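Local coordinates for protein fuculose-1-phosphate aldolase (Glaciozyma antarctica, PDB 4XXF) that is a class II aldolase of the AraD-like family and binds a zinc ion, at residues A13-E18 / R49-K54; K23-A28 / T189-V194; E36-T41 / W196-E201. All blocks are in the same frame, centred on the assembly; numbering follows the deposited sequence.

How the interactions relate
Following the chain from its N terminus, the start of helix 15-36, with the residues just before it, supplies the first segment of interaction 1, the middle of that helix supplies that of interaction 2, and its end with the loop beyond supplies that of interaction 3. Interaction 1 closes the shortest loop, with 30 residues between its segments, and ties the start of the helix to the turn between strands 45-49 and 56-59. Interactions 2 and 3 span 160 and 154 residues to reach successive parts of helix 190-213. All three pairs cross along the chain, none enclosing another. Centres lie about 14 Å apart from 1 to 2 and from 2 to 3. Interaction 1 is a surface contact; interactions 2 and 3 are buried.

Interaction 1: residues A13-E18 / R49-K54; sequences ATVEAE and RDPENK
Val15 and Pro51 bring the two backbones nearest, their CA atoms 6.5 Å apart, where the first turn of helix 15-36 faces the irregular turn after strand 45-49. Thr14 is the N-cap: Thr14 OG1 accepts from Ala17 N at 3.0 Å, closing the start of the helix. In segment 49-54, Asp50 folds the turn through one oxygen. Asp50 OD1 accepts from Glu52 N at 2.9 Å, met from above the carboxylate plane, 47° out of it, and from Asn53 N on its anti lone pair. The first bond makes an Asx turn and the second an Asx motif, in the connection between two neighbouring antiparallel strands of the central sheet. Pro51, next to Asp50 in this turn, points toward the helix. Glu18 slides past it in the opposite direction: Glu18 CD lies 3.5 Å from Pro51 CB, and both carboxylate oxygens are close to the same carbon. An extended chain, with CG anti to the backbone N (chi1 -177°), lays the acid alongside the proline ring. Val15 crosses Glu52 at about a right angle and touches with a single branch: Val15 CG1 meets Glu52 CB at 3.7 Å and approaches Pro51 CG at 4.3 Å. The touch to Glu52 is made at the base of that side chain; its carboxylate turns to Arg19, which also forms a salt bridge with Asp50.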
# COMPACT_ATOMS: atom_id res chain seq x y z
N ALA A 13 -1.00 3.74 -40.97
CA ALA A 13 -0.94 4.18 -42.36
C ALA A 13 0.46 4.03 -42.96
O ALA A 13 0.62 3.63 -44.11
CB ALA A 13 -1.41 5.62 -42.47
N THR A 14 1.47 4.37 -42.17
CA THR A 14 2.86 4.29 -42.60
C THR A 14 3.71 3.66 -41.50
O THR A 14 3.29 3.60 -40.34
CB THR A 14 3.45 5.68 -42.93
OG1 THR A 14 3.51 6.46 -41.73
CG2 THR A 14 2.61 6.40 -43.97
N VAL A 15 4.90 3.22 -41.87
CA VAL A 15 5.85 2.66 -40.90
C VAL A 15 6.25 3.72 -39.87
O VAL A 15 6.40 3.42 -38.69
CB VAL A 15 7.10 2.09 -41.61
CG1 VAL A 15 8.16 1.68 -40.59
CG2 VAL A 15 6.73 0.90 -42.46
N GLU A 16 6.38 4.97 -40.31
CA GLU A 16 6.67 6.07 -39.40
C GLU A 16 5.55 6.26 -38.38
O GLU A 16 5.82 6.51 -37.20
CB GLU A 16 6.88 7.39 -40.17
CG GLU A 16 8.13 7.44 -41.06
CD GLU A 16 8.25 8.74 -41.86
OE1 GLU A 16 7.30 9.56 -41.86
OE2 GLU A 16 9.31 8.94 -42.50
N ALA A 17 4.30 6.15 -38.82
CA ALA A 17 3.17 6.26 -37.90
C ALA A 17 3.16 5.12 -36.89
O ALA A 17 2.88 5.32 -35.70
CB ALA A 17 1.86 6.29 -38.67
N GLU A 18 3.46 3.91 -37.37
CA GLU A 18 3.54 2.76 -36.49
C GLU A 18 4.64 2.95 -35.45
O GLU A 18 4.42 2.67 -34.26
CB GLU A 18 3.77 1.47 -37.28
CG GLU A 18 3.77 0.25 -36.38
CD GLU A 18 3.85 -1.07 -37.13
OE1 GLU A 18 3.96 -1.06 -38.37
OE2 GLU A 18 3.80 -2.12 -36.45
N ARG A 49 10.31 -4.34 -30.70
CA ARG A 49 10.98 -4.46 -31.99
C ARG A 49 10.58 -3.30 -32.89
O ARG A 49 9.40 -2.96 -32.98
CB ARG A 49 10.59 -5.78 -32.63
CG ARG A 49 11.48 -6.23 -33.75
CD ARG A 49 10.88 -7.43 -34.41
NE ARG A 49 10.73 -8.61 -33.55
CZ ARG A 49 11.69 -9.53 -33.36
NH1 ARG A 49 12.89 -9.36 -33.89
NH2 ARG A 49 11.45 -10.60 -32.63
N ASP A 50 11.56 -2.69 -33.55
CA ASP A 50 11.25 -1.64 -34.52
C ASP A 50 10.44 -2.21 -35.67
O ASP A 50 10.71 -3.32 -36.13
CB ASP A 50 12.54 -0.99 -35.05
CG ASP A 50 12.25 0.21 -35.91
OD1 ASP A 50 12.23 0.07 -37.15
OD2 ASP A 50 12.03 1.30 -35.33
N PRO A 51 9.45 -1.45 -36.16
CA PRO A 51 8.58 -2.00 -37.21
C PRO A 51 9.20 -2.01 -38.60
O PRO A 51 8.62 -2.62 -39.50
CB PRO A 51 7.37 -1.07 -37.18
CG PRO A 51 7.88 0.21 -36.60
CD PRO A 51 8.91 -0.20 -35.59
N GLU A 52 10.34 -1.36 -38.78
CA GLU A 52 10.97 -1.34 -40.10
C GLU A 52 12.13 -2.34 -40.18
O GLU A 52 12.26 -3.06 -41.17
CB GLU A 52 11.46 0.06 -40.43
CG GLU A 52 12.05 0.20 -41.82
CD GLU A 52 12.22 1.65 -42.22
OE1 GLU A 52 12.34 2.51 -41.33
OE2 GLU A 52 12.24 1.92 -43.45
N ASN A 53 12.95 -2.38 -39.13
CA ASN A 53 14.07 -3.30 -39.07
C ASN A 53 13.90 -4.24 -37.89
O ASN A 53 13.97 -3.81 -36.74
CB ASN A 53 15.40 -2.53 -38.97
CG ASN A 53 16.62 -3.42 -39.13
OD1 ASN A 53 16.63 -4.58 -38.70
ND2 ASN A 53 17.67 -2.88 -39.74
N LYS A 54 13.72 -5.52 -38.18
CA LYS A 54 13.41 -6.52 -37.15
C LYS A 54 14.58 -6.79 -36.21
O LYS A 54 14.41 -7.47 -35.20
CB LYS A 54 12.97 -7.83 -37.82
CG LYS A 54 14.07 -8.54 -38.61
CD LYS A 54 13.50 -9.71 -39.40
CE LYS A 54 14.50 -10.25 -40.39
NZ LYS A 54 13.91 -11.32 -41.26

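Interaction 2: residues K23-A28 / T189-V194; sequences KERLVA and TIDSAV
Arg25 and Asp191 cross at about a right angle, and the guanidinium reaches the acid side-on through NE and NH2. Both nitrogens converge on one oxygen: Arg25 NH2 lies 2.8 Å from Asp191 OD1 and Arg25 NE 3.0 Å from the same OD1. That oxygen sits close to the guanidinium plane, yet the two flat groups are turned 33° against each other. NH2 meets OD1 nearly along its C-O direction; NE comes from the syn side but tilted out of the carboxylate plane. A weak third bond joins Arg25 NE to Asp191 OD2 at 3.4 Å. A bend at chi2 (64°) carries the arginine across to the acid. Next to Asp191 in sequence, Ile190 points toward the other helix, with Ile190 CD1 3.8 Å from Arg25 CB and 4.2 Å from Leu26 CB. The short helical segments run almost parallel, at 14° and 10.3 Å between axes, and Thr189 and Ser192 form a capping box at the start of helix 190-213. Phe245 of helix 234-256 makes a cation-pi contact with Arg25. With Asp191 buried, the paired bonds to its OD1 probably favour the ionised carboxylate and restrict rotation of the guanidinium.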
# COMPACT_ATOMS: atom_id res chain seq x y z
N LYS A 23 6.48 3.64 -29.88
CA LYS A 23 7.32 4.32 -28.90
C LYS A 23 6.47 4.92 -27.78
O LYS A 23 6.80 4.78 -26.60
CB LYS A 23 8.17 5.41 -29.58
CG LYS A 23 9.29 4.84 -30.46
CD LYS A 23 10.12 5.92 -31.15
CE LYS A 23 10.95 6.71 -30.14
NZ LYS A 23 11.75 7.77 -30.83
N GLU A 24 5.36 5.56 -28.13
CA GLU A 24 4.49 6.09 -27.08
C GLU A 24 3.93 4.94 -26.22
O GLU A 24 3.80 5.08 -24.99
CB GLU A 24 3.36 6.92 -27.69
CG GLU A 24 2.43 7.49 -26.61
CD GLU A 24 1.15 8.11 -27.15
OE1 GLU A 24 0.99 8.21 -28.39
OE2 GLU A 24 0.28 8.48 -26.34
N ARG A 25 3.59 3.82 -26.85
CA ARG A 25 2.99 2.70 -26.13
C ARG A 25 4.01 2.09 -25.18
O ARG A 25 3.66 1.67 -24.06
CB ARG A 25 2.46 1.65 -27.12
CG ARG A 25 1.34 0.76 -26.57
CD ARG A 25 0.11 1.59 -26.27
NE ARG A 25 -1.11 0.80 -26.09
CZ ARG A 25 -2.27 1.33 -25.75
NH1 ARG A 25 -2.36 2.64 -25.56
NH2 ARG A 25 -3.34 0.57 -25.59
N LEU A 26 5.27 2.01 -25.60
CA LEU A 26 6.34 1.49 -24.74
C LEU A 26 6.55 2.40 -23.55
O LEU A 26 6.71 1.92 -22.42
CB LEU A 26 7.65 1.35 -25.53
CG LEU A 26 8.79 0.72 -24.72
CD1 LEU A 26 8.43 -0.67 -24.27
CD2 LEU A 26 10.08 0.73 -25.49
N VAL A 27 6.53 3.71 -23.77
CA VAL A 27 6.63 4.66 -22.67
C VAL A 27 5.44 4.50 -21.71
O VAL A 27 5.63 4.48 -20.48
CB VAL A 27 6.73 6.10 -23.19
CG1 VAL A 27 6.62 7.08 -22.05
CG2 VAL A 27 8.05 6.30 -23.92
N ALA A 28 4.24 4.37 -22.25
CA ALA A 28 3.06 4.16 -21.41
C ALA A 28 3.24 2.89 -20.57
O ALA A 28 2.90 2.86 -19.39
CB ALA A 28 1.80 4.07 -22.25
N THR A 189 2.31 -8.10 -28.84
CA THR A 189 2.16 -6.65 -28.71
C THR A 189 2.74 -6.23 -27.38
O THR A 189 2.87 -7.05 -26.47
CB THR A 189 0.69 -6.17 -28.77
OG1 THR A 189 -0.06 -6.80 -27.72
CG2 THR A 189 0.07 -6.46 -30.13
N ILE A 190 3.10 -4.96 -27.27
CA ILE A 190 3.47 -4.39 -25.98
C ILE A 190 2.35 -4.62 -24.98
O ILE A 190 2.59 -5.01 -23.84
CB ILE A 190 3.74 -2.88 -26.11
CG1 ILE A 190 4.95 -2.61 -27.00
CG2 ILE A 190 3.90 -2.23 -24.74
CD1 ILE A 190 4.95 -1.21 -27.57
N ASP A 191 1.12 -4.40 -25.43
CA ASP A 191 -0.03 -4.49 -24.54
C ASP A 191 -0.17 -5.87 -23.92
O ASP A 191 -0.35 -5.99 -22.71
CB ASP A 191 -1.31 -4.15 -25.32
CG ASP A 191 -1.26 -2.78 -25.95
OD1 ASP A 191 -2.20 -1.98 -25.72
OD2 ASP A 191 -0.30 -2.48 -26.70
N SER A 192 -0.08 -6.92 -24.73
CA SER A 192 -0.25 -8.25 -24.16
C SER A 192 0.91 -8.60 -23.23
O SER A 192 0.68 -9.18 -22.18
CB SER A 192 -0.42 -9.31 -25.25
OG SER A 192 0.75 -9.47 -26.03
N ALA A 193 2.15 -8.24 -23.58
CA ALA A 193 3.27 -8.49 -22.68
C ALA A 193 3.05 -7.83 -21.31
O ALA A 193 3.36 -8.41 -20.27
CB ALA A 193 4.57 -8.00 -23.29
N VAL A 194 2.50 -6.61 -21.33
CA VAL A 194 2.19 -5.88 -20.11
C VAL A 194 1.08 -6.56 -19.32
O VAL A 194 1.21 -6.72 -18.10
CB VAL A 194 1.82 -4.43 -20.44
CG1 VAL A 194 1.21 -3.72 -19.24
CG2 VAL A 194 3.04 -3.66 -20.90

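Interaction 3: residues E36-T41 / W196-E201; sequences EGFDHT and WFIMLE
Phe38 holds its CG anti to its own carbonyl carbon (chi1 -68°), which sends the ring toward helix 190-213, while Phe197 has CG anti to the backbone N (chi1 -161°). These torsions bring the two rings together, and Ile198 and Glu201 of the same helix also touch the Phe38 ring. The two phenylalanines slide past each other in opposite directions, with ring centroids 5.4 Å apart and planes at 47°, an oblique pairing in which Phe38 CD2 meets Phe197 CD1 at 3.8 Å. Ile198 crosses Phe38 at about a right angle, and Ile198 CG1 comes to the ring edge in plane, 3.8 Å from Phe38 CE2. Glu201 touches with its methylene rather than its acid: Glu201 CG lies 3.5 Å from Phe38 CE1.

Phe38 stands just beyond the end of helix 15-36, where Gly37 adopts positive phi in a Schellman motif. After this reversal, Phe38 points toward the 196-201 segment. Glu36, two residues earlier, places CB over the centre of one face of the Phe38 ring, 3.4 Å above its plane. In this AraD-like fold the contact joins the loop leading to strand 45-49 with the helix that follows strand 182-187. Phe33 extends the aromatic group, meeting Phe38 edge-to-face and also touching Phe197. The side chain of Phe197 lies about 9 Å from a bound zinc ion; the zinc site is made by His117, His119 and His181. Beyond the phenyl ring, the buried Glu201 carboxylate is satisfied by Ser120 OG and Gly123 N at OE1 and by Tyr122 N at OE2, so the helix is also fastened to Ser120 and the start of helix 121-127. Ile198 also packs on His40 of a neighbouring subunit.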
# COMPACT_ATOMS: atom_id res chain seq x y z
N GLU A 36 2.48 0.96 -10.88
CA GLU A 36 2.18 -0.27 -10.14
C GLU A 36 3.24 -0.59 -9.08
O GLU A 36 3.06 -1.50 -8.27
CB GLU A 36 2.05 -1.46 -11.10
CG GLU A 36 0.90 -1.34 -12.10
CD GLU A 36 -0.47 -1.39 -11.45
OE1 GLU A 36 -0.65 -2.12 -10.45
OE2 GLU A 36 -1.39 -0.72 -11.96
N GLY A 37 4.36 0.13 -9.11
CA GLY A 37 5.46 -0.15 -8.20
C GLY A 37 6.27 -1.38 -8.55
O GLY A 37 6.90 -1.96 -7.66
N PHE A 38 6.28 -1.77 -9.82
CA PHE A 38 6.97 -2.97 -10.27
C PHE A 38 8.47 -2.78 -10.39
O PHE A 38 9.21 -3.75 -10.59
CB PHE A 38 6.46 -3.44 -11.63
CG PHE A 38 5.04 -3.95 -11.64
CD1 PHE A 38 4.36 -4.30 -10.47
CD2 PHE A 38 4.39 -4.10 -12.85
CE1 PHE A 38 3.05 -4.78 -10.53
CE2 PHE A 38 3.09 -4.57 -12.91
CZ PHE A 38 2.42 -4.90 -11.76
N ASP A 39 8.93 -1.53 -10.35
CA ASP A 39 10.35 -1.27 -10.55
C ASP A 39 11.11 -1.28 -9.23
O ASP A 39 10.54 -1.14 -8.15
CB ASP A 39 10.56 0.05 -11.31
CG ASP A 39 9.78 1.24 -10.75
OD1 ASP A 39 10.10 2.37 -11.20
OD2 ASP A 39 8.86 1.11 -9.91
N HIS A 40 12.40 -1.53 -9.33
CA HIS A 40 13.31 -1.51 -8.19
C HIS A 40 14.66 -1.08 -8.73
O HIS A 40 15.09 -1.57 -9.79
CB HIS A 40 13.38 -2.88 -7.49
CG HIS A 40 14.12 -2.88 -6.18
ND1 HIS A 40 13.77 -2.06 -5.13
CD2 HIS A 40 15.17 -3.62 -5.74
CE1 HIS A 40 14.58 -2.29 -4.10
NE2 HIS A 40 15.43 -3.24 -4.45
N THR A 41 15.30 -0.14 -8.03
CA THR A 41 16.58 0.46 -8.44
C THR A 41 16.61 0.73 -9.96
O THR A 41 15.67 1.33 -10.48
CB THR A 41 17.80 -0.41 -7.99
OG1 THR A 41 17.84 -1.64 -8.72
CG2 THR A 41 17.72 -0.70 -6.48
N TRP A 196 0.33 -9.71 -19.32
CA TRP A 196 0.85 -10.92 -18.71
C TRP A 196 1.72 -10.61 -17.49
O TRP A 196 1.67 -11.34 -16.49
CB TRP A 196 1.63 -11.77 -19.71
CG TRP A 196 0.91 -12.09 -20.99
CD1 TRP A 196 1.48 -12.14 -22.23
CD2 TRP A 196 -0.48 -12.43 -21.18
NE1 TRP A 196 0.54 -12.48 -23.17
CE2 TRP A 196 -0.67 -12.65 -22.55
CE3 TRP A 196 -1.58 -12.56 -20.32
CZ2 TRP A 196 -1.91 -13.02 -23.09
CZ3 TRP A 196 -2.81 -12.92 -20.85
CH2 TRP A 196 -2.96 -13.13 -22.23
N PHE A 197 2.49 -9.53 -17.54
CA PHE A 197 3.32 -9.17 -16.38
C PHE A 197 2.44 -8.76 -15.20
O PHE A 197 2.66 -9.22 -14.07
CB PHE A 197 4.31 -8.05 -16.73
CG PHE A 197 5.45 -7.97 -15.75
CD1 PHE A 197 5.28 -7.35 -14.52
CD2 PHE A 197 6.67 -8.53 -16.04
CE1 PHE A 197 6.31 -7.30 -13.59
CE2 PHE A 197 7.71 -8.46 -15.12
CZ PHE A 197 7.52 -7.85 -13.90
N ILE A 198 1.46 -7.90 -15.43
CA ILE A 198 0.55 -7.47 -14.37
C ILE A 198 -0.15 -8.68 -13.75
O ILE A 198 -0.26 -8.80 -12.51
CB ILE A 198 -0.50 -6.48 -14.90
CG1 ILE A 198 0.16 -5.14 -15.23
CG2 ILE A 198 -1.61 -6.25 -13.89
CD1 ILE A 198 -0.72 -4.23 -16.10
N MET A 199 -0.64 -9.58 -14.59
CA MET A 199 -1.38 -10.74 -14.10
C MET A 199 -0.48 -11.72 -13.37
O MET A 199 -0.90 -12.33 -12.39
CB MET A 199 -2.12 -11.43 -15.24
CG MET A 199 -3.21 -10.53 -15.84
SD MET A 199 -4.09 -11.31 -17.21
CE MET A 199 -5.15 -12.46 -16.33
N LEU A 200 0.75 -11.88 -13.84
CA LEU A 200 1.67 -12.83 -13.20
C LEU A 200 2.14 -12.29 -11.85
O LEU A 200 2.19 -13.04 -10.87
CB LEU A 200 2.86 -13.14 -14.11
CG LEU A 200 3.83 -14.23 -13.65
CD1 LEU A 200 3.09 -15.53 -13.38
CD2 LEU A 200 4.88 -14.42 -14.72
N GLU A 201 2.47 -11.00 -11.79
CA GLU A 201 2.85 -10.39 -10.52
C GLU A 201 1.71 -10.52 -9.51
O GLU A 201 1.94 -10.87 -8.34
CB GLU A 201 3.22 -8.92 -10.72
CG GLU A 201 3.50 -8.11 -9.43
CD GLU A 201 4.77 -8.48 -8.69
OE1 GLU A 201 5.55 -9.33 -9.18
OE2 GLU A 201 4.99 -7.87 -7.62